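Local atomic coordinates of porin B (Pseudomonas putida, PDB entry 4GEY), a protein that probably forms a carbohydrate-selective beta-barrel channel in the outer membrane through which sugars such as glucose are taken up. Residues A[202-213]-A[230-241]; A[361-369]-A[381-389]. The protein carries 2 engineered substitutions. One frame throughout, in Å; residues are numbered along the deposited sequence.

Interaction 1: residues A[202-213]-A[230-241]; sequences AFFVQVGAFEQN and TKGAIMPMEAVW. Engineered in segment 230-241: Met235 (natural residue Leu), Met237 (natural residue Val). With C8E ((hydroxyethyloxy)tri(ethyloxy)octane), chain C.
Strands 203-212 and 232-241 run antiparallel, their axes 4.5 Å apart at closest approach and their N-to-C directions at 147°, as neighbouring staves of the porin beta-barrel. Paired backbone bonds join Phe204 with Val240, Gln206 with Glu238 and Phe210 with Ile234, whereas Pro236, lacking an N-H, only accepts, from Gly208 N. At the far end Lys231 and Gly232 both face Gln212 in a classic beta bulge.

One face of the pair carries Phe203, Val205, Val207, Met237, Ala239 and Trp241. Detergent C8E lies across it, its atom C10 3.6 Å from Val207 CG1 and its C6 3.7 Å from CE of the engineered selenomethionine Met237, consistent with an outer, lipid-facing surface.

The other face mixes aromatic, aliphatic and polar groups. With chi1 at 69°, Phe204 CG sits between the backbone N and the carbonyl carbon, which carries the ring over toward the neighbouring strand, where Val240 CB makes a CH-pi contact 3.7 Å from the ring centroid. Lys196 adds a cation-pi contact to this ring; a serine at Phe204 would probably lose both contacts and leave a gap beside Val240. Farther along, the side chains of Phe210 and Pro236 cross at about a right angle, Phe210 CE1 lying 3.6 Å from Pro236 CG.

Between these aromatics, the side chains of Gln206 and Glu238 run alongside each other, amide and carboxylate nearly coplanar. Gln206 NE2 also donates to Asp157 O, while the Glu238 carboxylate forms a salt bridge with Arg253 through OE1 and accepts hydrogen bonds from Trp292 NE1 and Asn159 N through OE2, a network likely to favour its charged form. Within the pair itself, Gln206 NE2 meets Glu238 OE1 at 2.9 Å, nearly along the C-O axis of that oxygen.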
loop_
_atom_site.group_PDB
_atom_site.type_symbol
_atom_site.label_atom_id
_atom_site.label_comp_id
_atom_site.label_asym_id
_atom_site.label_seq_id
_atom_site.Cartn_x
_atom_site.Cartn_y
_atom_site.Cartn_z
ATOM N N ALA A 202 -13.695 19.027 -8.821
ATOM C CA ALA A 202 -12.294 18.674 -8.999
ATOM C C ALA A 202 -11.418 19.033 -7.787
ATOM O O ALA A 202 -10.183 19.051 -7.889
ATOM C CB ALA A 202 -11.754 19.346 -10.244
ATOM N N PHE A 203 -12.043 19.319 -6.646
ATOM C CA PHE A 203 -11.286 19.556 -5.422
ATOM C C PHE A 203 -12.062 19.136 -4.192
ATOM O O PHE A 203 -13.214 19.519 -4.017
ATOM C CB PHE A 203 -10.913 21.032 -5.300
ATOM C CG PHE A 203 -10.016 21.332 -4.134
ATOM C CD1 PHE A 203 -8.662 21.044 -4.192
ATOM C CD2 PHE A 203 -10.519 21.899 -2.985
ATOM C CE1 PHE A 203 -7.823 21.314 -3.123
ATOM C CE2 PHE A 203 -9.680 22.170 -1.914
ATOM C CZ PHE A 203 -8.328 21.879 -1.992
ATOM N N PHE A 204 -11.438 18.360 -3.322
ATOM C CA PHE A 204 -12.088 18.035 -2.052
ATOM C C PHE A 204 -11.156 18.015 -0.844
ATOM O O PHE A 204 -9.944 17.895 -0.978
ATOM C CB PHE A 204 -12.937 16.747 -2.145
ATOM C CG PHE A 204 -12.146 15.470 -2.321
ATOM C CD1 PHE A 204 -11.632 14.790 -1.223
ATOM C CD2 PHE A 204 -11.992 14.902 -3.569
ATOM C CE1 PHE A 204 -10.942 13.586 -1.384
ATOM C CE2 PHE A 204 -11.308 13.707 -3.727
ATOM C CZ PHE A 204 -10.781 13.058 -2.633
ATOM N N VAL A 205 -11.742 18.141 0.338
ATOM C CA VAL A 205 -10.998 18.019 1.585
ATOM C C VAL A 205 -11.641 16.915 2.402
ATOM O O VAL A 205 -12.813 16.602 2.213
ATOM C CB VAL A 205 -10.991 19.343 2.389
ATOM C CG1 VAL A 205 -10.246 20.418 1.624
ATOM C CG2 VAL A 205 -12.396 19.786 2.682
ATOM N N GLN A 206 -10.876 16.309 3.299
ATOM C CA GLN A 206 -11.406 15.212 4.105
ATOM C C GLN A 206 -10.572 14.962 5.338
ATOM O O GLN A 206 -9.361 15.214 5.356
ATOM C CB GLN A 206 -11.503 13.925 3.288
ATOM C CG GLN A 206 -10.194 13.391 2.757
ATOM C CD GLN A 206 -10.404 12.058 2.051
ATOM O OE1 GLN A 206 -11.517 11.522 2.048
ATOM N NE2 GLN A 206 -9.342 11.515 1.450
ATOM N N VAL A 207 -11.234 14.455 6.366
ATOM C CA VAL A 207 -10.580 14.115 7.621
ATOM C C VAL A 207 -11.217 12.817 8.078
ATOM O O VAL A 207 -12.348 12.513 7.695
ATOM C CB VAL A 207 -10.768 15.237 8.690
ATOM C CG1 VAL A 207 -12.241 15.539 8.904
ATOM C CG2 VAL A 207 -10.107 14.864 10.011
ATOM N N GLY A 208 -10.494 12.038 8.871
ATOM C CA GLY A 208 -11.025 10.782 9.358
ATOM C C GLY A 208 -10.538 10.452 10.751
ATOM O O GLY A 208 -9.599 11.060 11.256
ATOM N N ALA A 209 -11.192 9.482 11.375
ATOM C CA ALA A 209 -10.752 8.973 12.667
ATOM C C ALA A 209 -10.794 7.445 12.622
ATOM O O ALA A 209 -11.860 6.847 12.459
ATOM C CB ALA A 209 -11.626 9.512 13.776
ATOM N N PHE A 210 -9.624 6.823 12.741
ATOM C CA PHE A 210 -9.501 5.370 12.664
ATOM C C PHE A 210 -9.080 4.806 14.007
ATOM O O PHE A 210 -8.123 5.286 14.626
ATOM C CB PHE A 210 -8.470 4.960 11.609
ATOM C CG PHE A 210 -8.855 5.329 10.210
ATOM C CD1 PHE A 210 -8.797 6.649 9.780
ATOM C CD2 PHE A 210 -9.265 4.359 9.318
ATOM C CE1 PHE A 210 -9.158 6.980 8.487
ATOM C CE2 PHE A 210 -9.634 4.690 8.028
ATOM C CZ PHE A 210 -9.578 5.998 7.613
ATOM N N GLU A 211 -9.817 3.803 14.467
ATOM C CA GLU A 211 -9.396 3.036 15.614
ATOM C C GLU A 211 -8.002 2.518 15.293
ATOM O O GLU A 211 -7.769 2.007 14.205
ATOM C CB GLU A 211 -10.351 1.869 15.826
ATOM C CG GLU A 211 -9.729 0.682 16.517
ATOM C CD GLU A 211 -10.560 -0.566 16.360
ATOM O OE1 GLU A 211 -11.205 -0.718 15.296
ATOM O OE2 GLU A 211 -10.572 -1.388 17.306
ATOM N N GLN A 212 -7.071 2.684 16.225
ATOM C CA GLN A 212 -5.709 2.214 16.036
ATOM C C GLN A 212 -5.453 1.123 17.082
ATOM O O GLN A 212 -5.394 1.388 18.288
ATOM C CB GLN A 212 -4.721 3.400 16.065
ATOM C CG GLN A 212 -3.465 3.267 16.911
ATOM C CD GLN A 212 -2.551 2.136 16.480
ATOM O OE1 GLN A 212 -2.690 1.586 15.382
ATOM N NE2 GLN A 212 -1.610 1.771 17.361
ATOM N N ASN A 213 -5.356 -0.113 16.598
ATOM C CA ASN A 213 -5.463 -1.301 17.445
ATOM C C ASN A 213 -4.631 -2.446 16.890
ATOM O O ASN A 213 -5.134 -3.240 16.104
ATOM C CB ASN A 213 -6.935 -1.732 17.510
ATOM C CG ASN A 213 -7.175 -2.932 18.428
ATOM O OD1 ASN A 213 -6.242 -3.593 18.898
ATOM N ND2 ASN A 213 -8.452 -3.219 18.678
ATOM N N THR A 230 -7.417 -1.462 21.577
ATOM C CA THR A 230 -7.244 -0.111 21.038
ATOM C C THR A 230 -6.213 0.706 21.833
ATOM O O THR A 230 -6.301 0.816 23.065
ATOM C CB THR A 230 -8.584 0.655 21.021
ATOM O OG1 THR A 230 -9.452 0.065 20.052
ATOM C CG2 THR A 230 -8.376 2.119 20.672
ATOM N N LYS A 231 -5.237 1.274 21.124
ATOM C CA LYS A 231 -4.174 2.039 21.775
ATOM C C LYS A 231 -4.375 3.548 21.626
ATOM O O LYS A 231 -3.728 4.339 22.305
ATOM C CB LYS A 231 -2.788 1.614 21.263
ATOM C CG LYS A 231 -2.397 0.151 21.583
ATOM C CD LYS A 231 -2.502 -0.152 23.077
ATOM C CE LYS A 231 -2.144 -1.598 23.408
ATOM N NZ LYS A 231 -2.517 -1.983 24.813
ATOM N N GLY A 232 -5.307 3.925 20.763
ATOM C CA GLY A 232 -5.511 5.308 20.394
ATOM C C GLY A 232 -6.219 5.411 19.054
ATOM O O GLY A 232 -6.891 4.485 18.623
ATOM N N ALA A 233 -6.050 6.544 18.388
ATOM C CA ALA A 233 -6.765 6.829 17.154
ATOM C C ALA A 233 -5.795 7.409 16.148
ATOM O O ALA A 233 -4.873 8.131 16.523
ATOM C CB ALA A 233 -7.888 7.836 17.432
ATOM N N ILE A 234 -5.990 7.103 14.876
ATOM C CA ILE A 234 -5.262 7.824 13.835
ATOM C C ILE A 234 -6.190 8.806 13.149
ATOM O O ILE A 234 -7.317 8.485 12.792
ATOM C CB ILE A 234 -4.630 6.905 12.771
ATOM C CG1 ILE A 234 -3.591 5.979 13.413
ATOM C CG2 ILE A 234 -4.011 7.748 11.636
ATOM C CD1 ILE A 234 -2.859 5.103 12.412
HETATM N N MSE A 235 -5.705 10.020 12.980
HETATM C CA MSE A 235 -6.521 11.088 12.461
HETATM C C MSE A 235 -5.840 11.667 11.229
HETATM O O MSE A 235 -4.997 12.545 11.348
HETATM C CB MSE A 235 -6.653 12.150 13.536
HETATM C CG MSE A 235 -7.546 13.301 13.178
HETATM SE SE MSE A 235 -7.202 14.781 14.405
HETATM C CE MSE A 235 -5.870 15.802 13.387
ATOM N N PRO A 236 -6.178 11.150 10.041
ATOM C CA PRO A 236 -5.614 11.701 8.806
ATOM C C PRO A 236 -6.434 12.864 8.275
ATOM O O PRO A 236 -7.653 12.862 8.463
ATOM C CB PRO A 236 -5.699 10.523 7.829
ATOM C CG PRO A 236 -6.832 9.730 8.301
ATOM C CD PRO A 236 -6.940 9.919 9.798
HETATM N N MSE A 237 -5.772 13.836 7.645
HETATM C CA MSE A 237 -6.445 14.933 6.926
HETATM C C MSE A 237 -5.880 15.020 5.518
HETATM O O MSE A 237 -4.717 14.688 5.294
HETATM C CB MSE A 237 -6.212 16.277 7.613
HETATM C CG MSE A 237 -6.376 16.252 9.103
HETATM SE SE MSE A 237 -5.632 17.862 9.935
HETATM C CE MSE A 237 -6.915 19.179 9.258
ATOM N N GLU A 238 -6.673 15.488 4.569
ATOM C CA GLU A 238 -6.188 15.514 3.196
ATOM C C GLU A 238 -6.918 16.496 2.305
ATOM O O GLU A 238 -8.116 16.726 2.456
ATOM C CB GLU A 238 -6.286 14.121 2.581
ATOM C CG GLU A 238 -5.371 13.896 1.403
ATOM C CD GLU A 238 -5.426 12.464 0.910
ATOM O OE1 GLU A 238 -6.464 11.794 1.134
ATOM O OE2 GLU A 238 -4.432 12.007 0.313
ATOM N N ALA A 239 -6.176 17.071 1.372
ATOM C CA ALA A 239 -6.758 17.866 0.306
ATOM C C ALA A 239 -6.393 17.168 -0.989
ATOM O O ALA A 239 -5.242 16.765 -1.172
ATOM C CB ALA A 239 -6.210 19.286 0.335
ATOM N N VAL A 240 -7.375 16.998 -1.871
ATOM C CA VAL A 240 -7.169 16.280 -3.127
ATOM C C VAL A 240 -7.660 17.110 -4.310
ATOM O O VAL A 240 -8.862 17.335 -4.476
ATOM C CB VAL A 240 -7.845 14.892 -3.100
ATOM C CG1 VAL A 240 -7.799 14.229 -4.463
ATOM C CG2 VAL A 240 -7.195 14.002 -2.052
ATOM N N TRP A 241 -6.713 17.576 -5.123
ATOM C CA TRP A 241 -7.012 18.394 -6.297
ATOM C C TRP A 241 -6.890 17.543 -7.570
ATOM O O TRP A 241 -5.848 16.920 -7.809
ATOM C CB TRP A 241 -6.028 19.559 -6.356
ATOM C CG TRP A 241 -6.255 20.548 -7.468
ATOM C CD1 TRP A 241 -7.446 20.911 -8.014
ATOM C CD2 TRP A 241 -5.247 21.308 -8.155
ATOM N NE1 TRP A 241 -7.250 21.862 -8.987
ATOM C CE2 TRP A 241 -5.909 22.118 -9.099
ATOM C CE3 TRP A 241 -3.851 21.383 -8.060
ATOM C CZ2 TRP A 241 -5.222 22.993 -9.948
ATOM C CZ3 TRP A 241 -3.171 22.257 -8.895
ATOM C CH2 TRP A 241 -3.857 23.045 -9.829
HETATM C C1 C8E C . -2.456 19.745 5.300
HETATM C C2 C8E C . -3.773 18.994 5.292
HETATM C C3 C8E C . -4.821 19.860 4.606
HETATM C C4 C8E C . -6.015 20.121 5.516
HETATM C C5 C8E C . -7.328 19.769 4.830
HETATM C C6 C8E C . -8.203 18.948 5.773
HETATM C C7 C8E C . -9.445 19.725 6.187
HETATM C C8 C8E C . -10.454 18.867 6.944
HETATM O O9 C8E C . -11.631 18.729 6.169
HETATM C C10 C8E C . -12.798 18.563 6.957
HETATM C C11 C8E C . -14.025 18.263 6.094
HETATM O O12 C8E C . -15.211 18.594 6.795
#

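Interaction 2: residues A[361-369]-A[381-389]; sequences VKKRAELLN and GFVPLQRTE. With DMU (decyl-beta-D-maltopyranoside), chain L.
Asn369, on helix 359-372, grips the backbone of Val383 with both ends of its amide, fastening this helix, which follows barrel strand 347-357, to the connection that leads into strand 388-399. Its OD1 accepts from Val383 N at 2.9 Å, in the carbonyl plane and on a lone pair, while ND2 donates to Val383 O at 3.1 Å. A water completes the pattern by donating to both Asn369 OD1 and Gly381 O. These two hydrogen bonds to Val383 hold the amide flat over one face of the Phe382 ring, the planes 14° apart.

Along the helix, Ala365 CB packs against Val383 CG1 and Leu385 CD2, and Leu385 CD1 comes 3.6 Å from Glu366 OE2. That carboxylate oxygen also forms a salt bridge with Lys362 NZ, one helical turn earlier, which probably eases the approach of Arg387 to the lysine. Gln386 NE2 finds its acceptor outside the pair, in Gly417 O. Beyond the helix, the guanidinium of Arg387 turns one face to the maltoside detergent DMU, itself hydrogen-bonded to Asp420, and Arg387 NE lies 3.4 Å from DMU C10.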
loop_
_atom_site.group_PDB
_atom_site.type_symbol
_atom_site.label_atom_id
_atom_site.label_comp_id
_atom_site.label_asym_id
_atom_site.label_seq_id
_atom_site.Cartn_x
_atom_site.Cartn_y
_atom_site.Cartn_z
ATOM N N VAL A 361 18.284 5.821 14.513
ATOM C CA VAL A 361 18.128 4.375 14.525
ATOM C C VAL A 361 19.482 3.736 14.250
ATOM O O VAL A 361 19.868 2.767 14.892
ATOM C CB VAL A 361 17.120 3.912 13.469
ATOM C CG1 VAL A 361 17.124 2.361 13.335
ATOM C CG2 VAL A 361 15.749 4.452 13.801
ATOM N N LYS A 362 20.204 4.310 13.297
ATOM C CA LYS A 362 21.532 3.843 12.953
ATOM C C LYS A 362 22.508 4.138 14.089
ATOM O O LYS A 362 23.310 3.273 14.444
ATOM C CB LYS A 362 21.992 4.480 11.643
ATOM C CG LYS A 362 23.440 4.196 11.275
ATOM C CD LYS A 362 24.129 5.472 10.790
ATOM C CE LYS A 362 25.647 5.394 10.943
ATOM N NZ LYS A 362 26.290 6.745 10.871
ATOM N N LYS A 363 22.426 5.343 14.662
ATOM C CA LYS A 363 23.314 5.744 15.760
ATOM C C LYS A 363 23.173 4.800 16.944
ATOM O O LYS A 363 24.169 4.412 17.573
ATOM C CB LYS A 363 23.050 7.185 16.216
ATOM C CG LYS A 363 23.810 8.266 15.440
ATOM N N ARG A 364 21.929 4.425 17.236
ATOM C CA ARG A 364 21.645 3.489 18.311
ATOM C C ARG A 364 22.315 2.147 18.037
ATOM O O ARG A 364 22.835 1.490 18.955
ATOM C CB ARG A 364 20.139 3.290 18.474
ATOM C CG ARG A 364 19.803 2.261 19.536
ATOM C CD ARG A 364 18.336 2.224 19.917
ATOM N NE ARG A 364 18.097 1.097 20.817
ATOM C CZ ARG A 364 17.927 -0.161 20.406
ATOM N NH1 ARG A 364 17.938 -0.448 19.111
ATOM N NH2 ARG A 364 17.738 -1.132 21.288
ATOM N N ALA A 365 22.291 1.740 16.770
ATOM C CA ALA A 365 22.867 0.466 16.388
ATOM C C ALA A 365 24.384 0.484 16.566
ATOM O O ALA A 365 24.979 -0.488 17.041
ATOM C CB ALA A 365 22.506 0.133 14.957
ATOM N N GLU A 366 25.002 1.595 16.171
ATOM C CA GLU A 366 26.447 1.732 16.270
ATOM C C GLU A 366 26.856 1.594 17.729
ATOM O O GLU A 366 27.856 0.951 18.059
ATOM C CB GLU A 366 26.893 3.072 15.698
ATOM C CG GLU A 366 27.329 3.011 14.253
ATOM C CD GLU A 366 27.457 4.381 13.625
ATOM O OE1 GLU A 366 26.891 5.351 14.178
ATOM O OE2 GLU A 366 28.115 4.491 12.567
ATOM N N LEU A 367 26.039 2.179 18.596
ATOM C CA LEU A 367 26.205 2.069 20.034
ATOM C C LEU A 367 26.115 0.633 20.536
ATOM O O LEU A 367 26.957 0.198 21.326
ATOM C CB LEU A 367 25.150 2.916 20.726
ATOM C CG LEU A 367 25.671 4.050 21.599
ATOM C CD1 LEU A 367 26.921 4.661 20.979
ATOM C CD2 LEU A 367 24.562 5.081 21.747
ATOM N N LEU A 368 25.080 -0.087 20.095
ATOM C CA LEU A 368 24.901 -1.504 20.425
ATOM C C LEU A 368 26.156 -2.312 20.095
ATOM O O LEU A 368 26.640 -3.102 20.917
ATOM C CB LEU A 368 23.713 -2.083 19.654
ATOM C CG LEU A 368 22.336 -2.306 20.293
ATOM C CD1 LEU A 368 22.188 -1.571 21.597
ATOM C CD2 LEU A 368 21.228 -1.903 19.325
ATOM N N ASN A 369 26.684 -2.097 18.893
ATOM C CA ASN A 369 27.847 -2.847 18.431
ATOM C C ASN A 369 29.079 -2.492 19.243
ATOM O O ASN A 369 29.909 -3.349 19.548
ATOM C CB ASN A 369 28.111 -2.591 16.955
ATOM C CG ASN A 369 27.009 -3.138 16.055
ATOM O OD1 ASN A 369 26.364 -4.134 16.379
ATOM N ND2 ASN A 369 26.797 -2.486 14.912
ATOM N N GLY A 381 25.640 -11.684 16.006
ATOM C CA GLY A 381 25.330 -10.734 17.051
ATOM C C GLY A 381 25.525 -9.285 16.646
ATOM O O GLY A 381 25.185 -8.378 17.409
ATOM N N PHE A 382 26.082 -9.056 15.459
ATOM C CA PHE A 382 26.296 -7.699 14.992
ATOM C C PHE A 382 24.954 -7.198 14.521
ATOM O O PHE A 382 24.164 -7.962 13.967
ATOM C CB PHE A 382 27.339 -7.659 13.867
ATOM C CG PHE A 382 27.603 -6.279 13.302
ATOM C CD1 PHE A 382 28.574 -5.444 13.870
ATOM C CD2 PHE A 382 26.905 -5.822 12.181
ATOM C CE1 PHE A 382 28.830 -4.166 13.342
ATOM C CE2 PHE A 382 27.153 -4.548 11.646
ATOM C CZ PHE A 382 28.110 -3.718 12.234
ATOM N N VAL A 383 24.696 -5.914 14.749
ATOM C CA VAL A 383 23.427 -5.295 14.396
ATOM C C VAL A 383 23.595 -4.325 13.230
ATOM O O VAL A 383 24.149 -3.244 13.393
ATOM C CB VAL A 383 22.841 -4.573 15.624
ATOM C CG1 VAL A 383 21.572 -3.772 15.266
ATOM C CG2 VAL A 383 22.585 -5.591 16.720
ATOM N N PRO A 384 23.119 -4.720 12.046
ATOM C CA PRO A 384 23.331 -3.975 10.796
ATOM C C PRO A 384 22.953 -2.510 10.875
ATOM O O PRO A 384 21.974 -2.161 11.527
ATOM C CB PRO A 384 22.431 -4.704 9.798
ATOM C CG PRO A 384 22.455 -6.137 10.293
ATOM C CD PRO A 384 22.460 -6.019 11.813
ATOM N N LEU A 385 23.755 -1.672 10.218
ATOM C CA LEU A 385 23.536 -0.238 10.175
ATOM C C LEU A 385 22.587 0.059 9.032
ATOM O O LEU A 385 22.918 -0.140 7.860
ATOM C CB LEU A 385 24.865 0.506 9.974
ATOM C CG LEU A 385 25.980 0.360 11.029
ATOM C CD1 LEU A 385 26.971 1.488 10.887
ATOM C CD2 LEU A 385 25.433 0.331 12.449
ATOM N N GLN A 386 21.390 0.514 9.374
ATOM C CA GLN A 386 20.379 0.766 8.362
ATOM C C GLN A 386 20.408 2.206 7.887
ATOM O O GLN A 386 20.252 3.130 8.676
ATOM C CB GLN A 386 19.001 0.403 8.887
ATOM C CG GLN A 386 18.845 -1.063 9.117
ATOM C CD GLN A 386 17.451 -1.423 9.547
ATOM O OE1 GLN A 386 17.046 -1.140 10.676
ATOM N NE2 GLN A 386 16.702 -2.054 8.649
ATOM N N ARG A 387 20.599 2.380 6.582
ATOM C CA ARG A 387 20.826 3.699 6.002
ATOM C C ARG A 387 19.771 4.090 4.956
ATOM O O ARG A 387 18.851 4.833 5.265
ATOM C CB ARG A 387 22.264 3.806 5.464
ATOM C CG ARG A 387 23.268 2.973 6.277
ATOM C CD ARG A 387 24.696 3.032 5.731
ATOM N NE ARG A 387 25.509 4.034 6.418
ATOM C CZ ARG A 387 26.564 3.754 7.176
ATOM N NH1 ARG A 387 26.958 2.499 7.348
ATOM N NH2 ARG A 387 27.230 4.741 7.760
ATOM N N THR A 388 19.889 3.611 3.725
ATOM C CA THR A 388 18.939 4.006 2.682
ATOM C C THR A 388 18.740 2.879 1.682
ATOM O O THR A 388 19.706 2.351 1.140
ATOM C CB THR A 388 19.414 5.253 1.913
ATOM O OG1 THR A 388 19.831 6.271 2.836
ATOM C CG2 THR A 388 18.300 5.790 1.035
ATOM N N GLU A 389 17.483 2.521 1.453
ATOM C CA GLU A 389 17.114 1.445 0.548
ATOM C C GLU A 389 16.512 2.072 -0.695
ATOM O O GLU A 389 15.718 3.019 -0.603
ATOM C CB GLU A 389 16.086 0.532 1.215
ATOM C CG GLU A 389 15.465 -0.523 0.309
ATOM C CD GLU A 389 14.386 -1.366 1.014
ATOM O OE1 GLU A 389 13.332 -1.625 0.397
ATOM O OE2 GLU A 389 14.583 -1.775 2.180
HETATM C C1 DMU L . 24.175 5.017 -0.412
HETATM C C2 DMU L . 24.583 5.017 0.976
HETATM C C3 DMU L . 26.016 5.121 1.360
HETATM C C4 DMU L . 26.935 5.701 0.260
HETATM O O5 DMU L . 26.515 5.065 -1.084
HETATM C C6 DMU L . 25.155 5.394 -1.429
HETATM O O7 DMU L . 26.162 5.959 2.531
HETATM O O16 DMU L . 24.862 4.852 -2.725
HETATM C C18 DMU L . 24.301 5.715 -3.715
HETATM C C19 DMU L . 23.635 5.060 -4.954
HETATM C C22 DMU L . 22.073 5.106 -5.130
HETATM C C25 DMU L . 21.512 4.416 -6.375
HETATM C C28 DMU L . 20.030 4.124 -6.500
HETATM C C31 DMU L . 19.628 3.008 -7.444
HETATM C C34 DMU L . 18.180 2.855 -7.856
HETATM C C37 DMU L . 17.633 1.476 -8.054
HETATM O O49 DMU L . 22.997 5.926 -0.495
HETATM O O55 DMU L . 23.907 3.888 1.639
HETATM C C57 DMU L . 28.258 5.510 0.480
HETATM O O61 DMU L . 29.058 5.280 -0.629
HETATM C C5 DMU L . 27.673 6.420 4.345
HETATM C C7 DMU L . 29.090 6.257 4.258
HETATM C C8 DMU L . 29.545 4.892 4.546
HETATM C C9 DMU L . 28.927 3.841 3.582
HETATM O O1 DMU L . 27.473 4.208 3.248
HETATM C C10 DMU L . 26.824 5.436 3.656
HETATM O O2 DMU L . 30.935 4.816 4.424
HETATM O O3 DMU L . 27.330 7.779 3.905
HETATM O O4 DMU L . 29.696 7.179 5.214
HETATM C C11 DMU L . 28.947 2.630 4.107
HETATM O O6 DMU L . 28.435 1.591 3.352
HETATM O O HOH W 1 26.154 -5.819 18.517
#

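Interactions 1 and 2 belong to the same barrel but do not touch: their centres are 33 Å apart and their nearest atoms about 18 Å. Both strands of interaction 1 precede interaction 2 in the chain. Interaction 1 is a piece of the barrel wall, its centre about 16 Å from the centre of the chain; the centre of interaction 2, which fixes a helix to the approach to a strand, lies about 26 Å from it. Each meets detergent, an alkyl ether in one and a maltoside headgroup in the other. The glucose pocket, which includes Arg98, Trp123 and Trp186, is built from residues outside both contacts.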